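Side-chain contact in glutathione reductase (Bartonella henselae, PDB 3O0H), which probably reduces glutathione disulfide to glutathione at the expense of NADPH, using a bound FAD and a redox-active disulfide: residues Gly433-Leu438 and Thr461-Leu466. Residues are numbered along the deposited sequence; the frame is centred on the assembly and turned at random.
Sequences GEIAQL and TMSEEL
The hydroxyl T461 OG1 is gripped by two backbone groups, E464 N at 3.0 Å and the carbonyl of V458, at the start of the turn from which M462, S463 and L466 face I435. With the amide of E464 it forms an ST motif, in the dimerisation domain of the pyridine nucleotide-disulphide oxidoreductase family. A second bond returns: T461 N points almost straight at E464 OE1 (168°), meeting this oxygen from above the carboxylate plane, 35° out of it. The same oxygen bonds H459 ND1, a pairing consistent with the His-Glu couple of the active site in glutathione reductases.

The example illustrates how one branched side chain can bridge a helix and a turn through loose apolar contacts. I435, on helix 432-444, is the hub, and its CA lies 7.8 Å from that of S463. The longer branch sits beside the backbone N (chi1 -67°) and runs out extended, which carries CD1 to within 4.2 Å of M462 CE. The methyl CG2 takes the other direction and meets L466 CD1 at 4.2 Å, the two side chains crossing at a slant. All of this is ordinary van der Waals contact. Strand 409-416 adjoins the turn's apolar side, with M409 against M462 and with M411 and L413 against L466.

Part of the polar side faces the dimer partner. E434, next to the hub in sequence, sends its carboxylate to the second subunit, where OE2 bonds M462 N and OE1 bonds S463 OG; the reciprocal pair forms from E434 of the second subunit. S463 OG bonds E434 OE1 of the second subunit and also lies 4.2 Å from I435 CG1 of its own chain.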
loop_
_atom_site.group_PDB
_atom_site.type_symbol
_atom_site.label_atom_id
_atom_site.label_comp_id
_atom_site.label_asym_id
_atom_site.label_seq_id
_atom_site.Cartn_x
_atom_site.Cartn_y
_atom_site.Cartn_z
ATOM N N GLY B 433 -4.468 -4.870 3.591
ATOM C CA GLY B 433 -5.545 -3.922 3.859
ATOM C C GLY B 433 -5.477 -2.631 3.055
ATOM O O GLY B 433 -6.515 -2.153 2.547
ATOM N N GLU B 434 -4.295 -2.013 3.020
ATOM C CA GLU B 434 -4.060 -0.825 2.184
ATOM C C GLU B 434 -4.385 -1.136 0.727
ATOM O O GLU B 434 -5.119 -0.394 0.040
ATOM C CB GLU B 434 -2.610 -0.354 2.272
ATOM C CG GLU B 434 -2.093 0.028 3.618
ATOM C CD GLU B 434 -2.730 1.306 4.147
ATOM O OE1 GLU B 434 -3.383 2.004 3.338
ATOM O OE2 GLU B 434 -2.552 1.591 5.360
ATOM N N ILE B 435 -3.868 -2.254 0.246
ATOM C CA ILE B 435 -4.066 -2.613 -1.152
ATOM C C ILE B 435 -5.524 -2.827 -1.482
ATOM O O ILE B 435 -6.012 -2.342 -2.502
ATOM C CB ILE B 435 -3.253 -3.863 -1.531
ATOM C CG1 ILE B 435 -1.763 -3.539 -1.465
ATOM C CG2 ILE B 435 -3.701 -4.400 -2.895
ATOM C CD1 ILE B 435 -0.839 -4.799 -1.497
ATOM N N ALA B 436 -6.226 -3.548 -0.625
ATOM C CA ALA B 436 -7.638 -3.807 -0.851
ATOM C C ALA B 436 -8.481 -2.522 -0.797
ATOM O O ALA B 436 -9.404 -2.327 -1.639
ATOM C CB ALA B 436 -8.146 -4.866 0.154
ATOM N N GLN B 437 -8.182 -1.609 0.143
ATOM C CA GLN B 437 -8.884 -0.321 0.179
ATOM C C GLN B 437 -8.882 0.331 -1.204
ATOM O O GLN B 437 -9.901 0.869 -1.685
ATOM C CB GLN B 437 -8.215 0.643 1.162
ATOM C CG GLN B 437 -8.681 2.128 1.050
ATOM C CD GLN B 437 -10.079 2.333 1.646
ATOM O OE1 GLN B 437 -10.222 2.799 2.765
ATOM N NE2 GLN B 437 -11.108 1.942 0.898
ATOM N N LEU B 438 -7.718 0.306 -1.844
ATOM C CA LEU B 438 -7.518 1.006 -3.094
ATOM C C LEU B 438 -8.170 0.301 -4.251
ATOM O O LEU B 438 -8.784 0.934 -5.101
ATOM C CB LEU B 438 -6.004 1.236 -3.338
ATOM C CG LEU B 438 -5.415 2.140 -2.237
ATOM C CD1 LEU B 438 -3.934 2.050 -2.254
ATOM C CD2 LEU B 438 -5.906 3.561 -2.414
ATOM N N THR B 461 7.213 -2.844 -8.036
ATOM C CA THR B 461 6.267 -2.863 -6.934
ATOM C C THR B 461 5.659 -4.259 -6.827
ATOM O O THR B 461 5.829 -5.085 -7.721
ATOM C CB THR B 461 5.082 -1.845 -7.109
ATOM O OG1 THR B 461 4.284 -2.230 -8.236
ATOM C CG2 THR B 461 5.564 -0.399 -7.316
ATOM N N MET B 462 4.920 -4.490 -5.754
ATOM C CA MET B 462 4.060 -5.666 -5.632
ATOM C C MET B 462 2.774 -5.453 -6.370
ATOM O O MET B 462 2.253 -6.360 -7.038
ATOM C CB MET B 462 3.758 -5.923 -4.143
ATOM C CG MET B 462 5.012 -6.192 -3.362
ATOM S SD MET B 462 4.740 -6.746 -1.644
ATOM C CE MET B 462 3.228 -5.937 -1.156
ATOM N N SER B 463 2.265 -4.225 -6.318
ATOM C CA SER B 463 0.960 -3.945 -6.899
ATOM C C SER B 463 0.889 -4.080 -8.414
ATOM O O SER B 463 -0.202 -4.320 -8.962
ATOM C CB SER B 463 0.460 -2.581 -6.451
ATOM O OG SER B 463 0.179 -2.647 -5.059
ATOM N N GLU B 464 2.047 -3.995 -9.088
ATOM C CA GLU B 464 2.048 -4.120 -10.545
ATOM C C GLU B 464 1.541 -5.482 -11.029
ATOM O O GLU B 464 1.080 -5.589 -12.175
ATOM C CB GLU B 464 3.413 -3.819 -11.171
ATOM C CG GLU B 464 4.556 -4.684 -10.705
ATOM C CD GLU B 464 5.842 -4.396 -11.433
ATOM O OE1 GLU B 464 6.895 -4.367 -10.784
ATOM O OE2 GLU B 464 5.817 -4.240 -12.679
ATOM N N GLU B 465 1.616 -6.509 -10.181
ATOM C CA GLU B 465 1.076 -7.830 -10.562
ATOM C C GLU B 465 -0.403 -7.760 -10.903
ATOM O O GLU B 465 -0.868 -8.542 -11.722
ATOM C CB GLU B 465 1.321 -8.862 -9.460
ATOM C CG GLU B 465 2.812 -9.062 -9.170
ATOM C CD GLU B 465 3.598 -9.431 -10.430
ATOM O OE1 GLU B 465 3.077 -10.278 -11.196
ATOM O OE2 GLU B 465 4.691 -8.847 -10.671
ATOM N N LEU B 466 -1.130 -6.810 -10.314
ATOM C CA LEU B 466 -2.577 -6.677 -10.522
ATOM C C LEU B 466 -2.946 -6.137 -11.894
ATOM O O LEU B 466 -4.077 -6.312 -12.345
ATOM C CB LEU B 466 -3.203 -5.760 -9.450
ATOM C CG LEU B 466 -3.364 -6.405 -8.085
ATOM C CD1 LEU B 466 -3.396 -5.340 -6.972
ATOM C CD2 LEU B 466 -4.622 -7.301 -8.089
#